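Local coordinates for folylpolyglutamate synthase protein FOLC (Mycobacterium tuberculosis, PDB 2VOS) that probably catalyses the ATP-dependent addition of L-glutamate to dihydropteroate and to tetrahydrofolate and its polyglutamates, and binds ADP together with divalent metal ions, at residues S66-G71 with N185-P190; G94-P99 with A171-G176. All blocks are in the same frame, centred on the assembly; numbering follows the deposited sequence.

In the fold
Both contacts involve the mixed sheet of the P-loop-type ATPase domain and both are buried. Strands 66-70 and 170-174 are neighbours in that sheet, joined by the probable backbone hydrogen bonds from Val-173 N to Ile-67 O and from Ile-67 N to Ala-171 O, so the two interactions touch. Interaction 1 packs strand 66-70 against the 185-190 loop, largely through side chains and bridging waters, on the side of the sheet away from helix 75-88. Interaction 2 pairs two parallel strands by direct backbone bonds and ends at a metal ion beside the nucleotide. Along the chain, interaction 2 is nested within the loop that interaction 1 closes.

Interaction 1 (S66-G71 with N185-P190); sequences SIHIAG and NVINAP
Asn-185 ND2 is held by two hydrogen bonds, to the carbonyl oxygens of Arg-180 and Gly-218, and the same amide sets Asn-185 OD1 at the edge of the His-68 ring, 3.8 Å from CE1. The ring has a partner at each nitrogen: NE2 is hydrogen-bonded to Thr-184 OG1, and ND1 meets a water 2.9 Å away in the plane of the ring. The same water accepts a hydrogen bond from Ala-189 N, so the ring is fixed in its rotation, tied to Thr-184 just before the loop and through water to Ala-189 within it. Over one face lies the methyl CD1 of Ile-187, 3.6 Å from the ring centroid and 13° off its normal, a CH-pi contact. The extended isoleucine chain (chi2 178°) also brings Ile-187 CD1 to 3.7 Å from Ser-66 CB. Ala-189 is small enough to let the loop come close, its CB 3.5 Å from His-68 CB. Pro-190 CD then sits 3.1 Å from Ser-66 O, a buried carbonyl oxygen without a hydrogen-bonding partner. A second water accepts a weak bond from Ser-66 N and donates to Ile-187 O. In this way the loop entering strand 191-194 is packed onto strand 66-70, the strand that leads into the P-loop in the Mur ligase family's ATPase domain.

Interaction 2 (G94-P99 with A171-G176); sequences GRTTSP and AVVEVG. With CO (cobalt (II) ion), chain E.
Parallel strands of the P-loop-type ATPase domain of the Mur ligase family run side by side here and end in a metal site next to the bound ADP. The axes of strands 94-96 and 171-174 diverge by only 4°. Val-172 N donates to Gly-94 O, Thr-96 N to Val-172 O, nearly along the C=O axis, and Glu-174 N to Thr-96 O at 3.0 Å. On one side of the sheet Thr-96 CG2 lies alongside Val-173 CG1, 3.9 Å apart, beta-branched residues suited to an extended chain; Thr-96 OG1 is satisfied by Arg-107 O. On the other side, Arg-95 bends at chi3 and leads away to a salt bridge with Asp-83.

At the C-terminal end of its strand, Glu-174 reaches across to the residues that follow strand 94-96, with CG anti to its backbone N (chi1 171°) and an extended chain, which lets the carboxylate serve Ser-98 N and the cobalt ion at once. OE1 takes the hydrogen bond of Ser-98 N, 3.1 Å away, from well above the carboxylate plane. OE2 binds the cobalt ion, whose positive charge would favour the ionised acid. Thr-76, from the ADP-binding P-loop, is another ligand. Ser-98 OG meets a water that donates to Glu-174 O, a further tie between the segments. The metal also takes two waters and the backbone oxygen Ser-98 O, which stands 2.2 Å from CO.

Interaction 1 (S66-G71 with N185-P190)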
loop_
_atom_site.group_PDB
_atom_site.type_symbol
_atom_site.label_atom_id
_atom_site.label_comp_id
_atom_site.label_asym_id
_atom_site.label_seq_id
_atom_site.Cartn_x
_atom_site.Cartn_y
_atom_site.Cartn_z
ATOM N N SER A 66 3.897 -15.776 -9.404
ATOM C CA SER A 66 3.556 -14.531 -8.706
ATOM C C SER A 66 4.746 -13.603 -8.651
ATOM O O SER A 66 5.908 -14.033 -8.672
ATOM C CB SER A 66 3.192 -14.791 -7.210
ATOM O OG SER A 66 1.960 -15.523 -7.035
ATOM N N ILE A 67 4.455 -12.324 -8.495
ATOM C CA ILE A 67 5.456 -11.357 -8.128
ATOM C C ILE A 67 5.019 -10.855 -6.747
ATOM O O ILE A 67 3.855 -10.428 -6.566
ATOM C CB ILE A 67 5.427 -10.164 -9.148
ATOM C CG1 ILE A 67 5.760 -10.672 -10.566
ATOM C CG2 ILE A 67 6.341 -8.999 -8.709
ATOM C CD1 ILE A 67 5.313 -9.657 -11.663
ATOM N N HIS A 68 5.934 -10.932 -5.792
ATOM C CA HIS A 68 5.637 -10.935 -4.378
ATOM C C HIS A 68 6.303 -9.712 -3.786
ATOM O O HIS A 68 7.496 -9.482 -3.961
ATOM C CB HIS A 68 6.153 -12.240 -3.743
ATOM C CG HIS A 68 5.541 -12.554 -2.407
ATOM N ND1 HIS A 68 5.945 -13.622 -1.632
ATOM C CD2 HIS A 68 4.531 -11.956 -1.726
ATOM C CE1 HIS A 68 5.215 -13.663 -0.528
ATOM N NE2 HIS A 68 4.342 -12.668 -0.567
ATOM N N ILE A 69 5.539 -8.881 -3.080
ATOM C CA ILE A 69 6.046 -7.575 -2.719
ATOM C C ILE A 69 6.004 -7.313 -1.203
ATOM O O ILE A 69 4.930 -7.427 -0.571
ATOM C CB ILE A 69 5.209 -6.445 -3.464
ATOM C CG1 ILE A 69 5.328 -6.627 -5.006
ATOM C CG2 ILE A 69 5.610 -5.075 -3.014
ATOM C CD1 ILE A 69 4.099 -6.023 -5.775
ATOM N N ALA A 70 7.167 -6.950 -0.632
ATOM C CA ALA A 70 7.274 -6.620 0.818
ATOM C C ALA A 70 7.972 -5.302 0.937
ATOM O O ALA A 70 8.473 -4.745 -0.073
ATOM C CB ALA A 70 8.026 -7.728 1.560
ATOM N N GLY A 71 7.942 -4.712 2.136
ATOM C CA GLY A 71 8.657 -3.467 2.363
ATOM C C GLY A 71 7.832 -2.631 3.302
ATOM O O GLY A 71 6.784 -3.096 3.760
ATOM N N ASN A 185 3.059 -16.019 2.277
ATOM C CA ASN A 185 4.394 -16.569 2.009
ATOM C C ASN A 185 4.354 -18.097 1.757
ATOM O O ASN A 185 5.143 -18.835 2.300
ATOM C CB ASN A 185 5.367 -16.206 3.127
ATOM C CG ASN A 185 6.823 -16.357 2.704
ATOM O OD1 ASN A 185 7.140 -16.204 1.523
ATOM N ND2 ASN A 185 7.706 -16.642 3.656
ATOM N N VAL A 186 3.448 -18.548 0.909
ATOM C CA VAL A 186 3.320 -19.943 0.570
ATOM C C VAL A 186 3.371 -20.074 -0.955
ATOM O O VAL A 186 2.843 -21.051 -1.504
ATOM C CB VAL A 186 1.924 -20.512 1.064
ATOM C CG1 VAL A 186 1.970 -20.703 2.535
ATOM C CG2 VAL A 186 0.760 -19.546 0.700
ATOM N N ILE A 187 3.977 -19.087 -1.640
ATOM C CA ILE A 187 3.963 -19.053 -3.094
ATOM C C ILE A 187 5.306 -19.257 -3.831
ATOM O O ILE A 187 5.280 -19.525 -5.085
ATOM C CB ILE A 187 3.326 -17.782 -3.618
ATOM C CG1 ILE A 187 3.950 -16.531 -2.974
ATOM C CG2 ILE A 187 1.856 -17.852 -3.326
ATOM C CD1 ILE A 187 3.335 -15.181 -3.545
ATOM N N ASN A 188 6.443 -19.140 -3.101
ATOM C CA ASN A 188 7.745 -19.404 -3.692
ATOM C C ASN A 188 7.894 -18.515 -4.940
ATOM O O ASN A 188 8.252 -18.996 -5.989
ATOM C CB ASN A 188 7.823 -20.898 -4.053
ATOM C CG ASN A 188 9.224 -21.365 -4.420
ATOM O OD1 ASN A 188 10.231 -20.794 -3.989
ATOM N ND2 ASN A 188 9.296 -22.432 -5.205
ATOM N N ALA A 189 7.640 -17.213 -4.820
ATOM C CA ALA A 189 7.550 -16.366 -5.987
ATOM C C ALA A 189 8.864 -16.306 -6.775
ATOM O O ALA A 189 9.952 -16.178 -6.176
ATOM C CB ALA A 189 7.109 -14.996 -5.593
ATOM N N PRO A 190 8.762 -16.361 -8.121
ATOM C CA PRO A 190 10.014 -16.241 -8.921
ATOM C C PRO A 190 10.593 -14.791 -8.895
ATOM O O PRO A 190 11.766 -14.573 -9.253
ATOM C CB PRO A 190 9.575 -16.629 -10.333
ATOM C CG PRO A 190 8.038 -16.397 -10.350
ATOM C CD PRO A 190 7.564 -16.649 -8.953
HETATM O O HOH W 1 4.842 -18.116 -7.624
HETATM O O HOH W 2 7.741 -15.787 -2.249
#

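Interaction 2 (G94-P99 with A171-G176)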
loop_
_atom_site.group_PDB
_atom_site.type_symbol
_atom_site.label_atom_id
_atom_site.label_comp_id
_atom_site.label_asym_id
_atom_site.label_seq_id
_atom_site.Cartn_x
_atom_site.Cartn_y
_atom_site.Cartn_z
ATOM N N GLY A 94 -3.940 -11.224 -11.608
ATOM C CA GLY A 94 -4.720 -11.146 -10.355
ATOM C C GLY A 94 -3.822 -10.360 -9.422
ATOM O O GLY A 94 -2.592 -10.479 -9.486
ATOM N N ARG A 95 -4.416 -9.557 -8.544
ATOM C CA ARG A 95 -3.625 -8.769 -7.650
ATOM C C ARG A 95 -4.299 -8.762 -6.259
ATOM O O ARG A 95 -5.530 -8.564 -6.129
ATOM C CB ARG A 95 -3.498 -7.308 -8.166
ATOM C CG ARG A 95 -2.921 -6.401 -7.072
ATOM C CD ARG A 95 -2.563 -4.995 -7.599
ATOM N NE ARG A 95 -3.525 -4.432 -8.592
ATOM C CZ ARG A 95 -4.665 -3.809 -8.263
ATOM N NH1 ARG A 95 -5.065 -3.722 -6.968
ATOM N NH2 ARG A 95 -5.410 -3.269 -9.220
ATOM N N THR A 96 -3.495 -9.003 -5.224
ATOM C CA THR A 96 -4.041 -8.926 -3.898
ATOM C C THR A 96 -3.230 -7.890 -3.154
ATOM O O THR A 96 -1.988 -7.896 -3.169
ATOM C CB THR A 96 -4.201 -10.297 -3.179
ATOM O OG1 THR A 96 -4.743 -10.081 -1.868
ATOM C CG2 THR A 96 -2.905 -11.103 -3.090
ATOM N N THR A 97 -3.937 -6.925 -2.586
ATOM C CA THR A 97 -3.308 -5.840 -1.860
ATOM C C THR A 97 -3.996 -5.652 -0.503
ATOM O O THR A 97 -5.041 -6.234 -0.250
ATOM C CB THR A 97 -3.407 -4.470 -2.603
ATOM O OG1 THR A 97 -4.774 -4.255 -3.005
ATOM C CG2 THR A 97 -2.474 -4.421 -3.874
ATOM N N SER A 98 -3.347 -4.868 0.369
ATOM C CA SER A 98 -3.856 -4.580 1.690
ATOM C C SER A 98 -3.151 -3.329 2.232
ATOM O O SER A 98 -2.098 -2.858 1.694
ATOM C CB SER A 98 -3.712 -5.774 2.633
ATOM O OG SER A 98 -2.350 -6.111 2.673
ATOM N N PRO A 99 -3.809 -2.689 3.221
ATOM C CA PRO A 99 -5.185 -3.001 3.618
ATOM C C PRO A 99 -6.161 -2.463 2.525
ATOM O O PRO A 99 -5.708 -1.837 1.586
ATOM C CB PRO A 99 -5.386 -2.214 4.940
ATOM C CG PRO A 99 -4.137 -1.404 5.154
ATOM C CD PRO A 99 -3.216 -1.554 3.946
ATOM N N ALA A 171 0.069 -13.523 -10.889
ATOM C CA ALA A 171 -0.516 -12.876 -9.705
ATOM C C ALA A 171 0.476 -11.867 -9.126
ATOM O O ALA A 171 1.710 -12.118 -9.108
ATOM C CB ALA A 171 -0.882 -13.895 -8.646
ATOM N N VAL A 172 -0.052 -10.766 -8.601
ATOM C CA VAL A 172 0.787 -9.775 -7.985
ATOM C C VAL A 172 0.367 -9.729 -6.518
ATOM O O VAL A 172 -0.816 -9.452 -6.200
ATOM C CB VAL A 172 0.517 -8.349 -8.586
ATOM C CG1 VAL A 172 1.483 -7.353 -7.919
ATOM C CG2 VAL A 172 0.725 -8.378 -10.108
ATOM N N VAL A 173 1.292 -10.033 -5.620
ATOM C CA VAL A 173 0.860 -10.397 -4.270
ATOM C C VAL A 173 1.561 -9.519 -3.258
ATOM O O VAL A 173 2.804 -9.580 -3.112
ATOM C CB VAL A 173 1.228 -11.857 -3.977
ATOM C CG1 VAL A 173 0.821 -12.203 -2.463
ATOM C CG2 VAL A 173 0.519 -12.797 -5.012
ATOM N N GLU A 174 0.806 -8.702 -2.535
ATOM C CA GLU A 174 1.412 -7.848 -1.538
ATOM C C GLU A 174 1.389 -8.561 -0.168
ATOM O O GLU A 174 0.371 -9.101 0.231
ATOM C CB GLU A 174 0.622 -6.540 -1.414
ATOM C CG GLU A 174 1.024 -5.668 -0.280
ATOM C CD GLU A 174 0.237 -4.345 -0.219
ATOM O OE1 GLU A 174 -0.699 -4.099 -1.007
ATOM O OE2 GLU A 174 0.589 -3.527 0.641
ATOM N N VAL A 175 2.500 -8.518 0.554
ATOM C CA VAL A 175 2.554 -8.990 1.948
ATOM C C VAL A 175 1.558 -8.224 2.836
ATOM O O VAL A 175 1.380 -7.005 2.691
ATOM C CB VAL A 175 4.058 -8.850 2.456
ATOM C CG1 VAL A 175 4.190 -9.019 3.922
ATOM C CG2 VAL A 175 4.895 -9.946 1.786
ATOM N N GLY A 176 0.863 -8.943 3.727
ATOM C CA GLY A 176 0.032 -8.313 4.754
ATOM C C GLY A 176 0.931 -7.589 5.738
ATOM O O GLY A 176 0.789 -6.383 5.959
HETATM CO CO CO E . -0.307 -1.654 1.237
HETATM O O HOH W 3 -0.034 -4.725 3.842
HETATM O O HOH W 4 -2.362 -8.532 0.534
HETATM O O HOH W 5 0.256 -1.977 3.298
HETATM O O HOH W 6 -1.259 0.157 1.730
#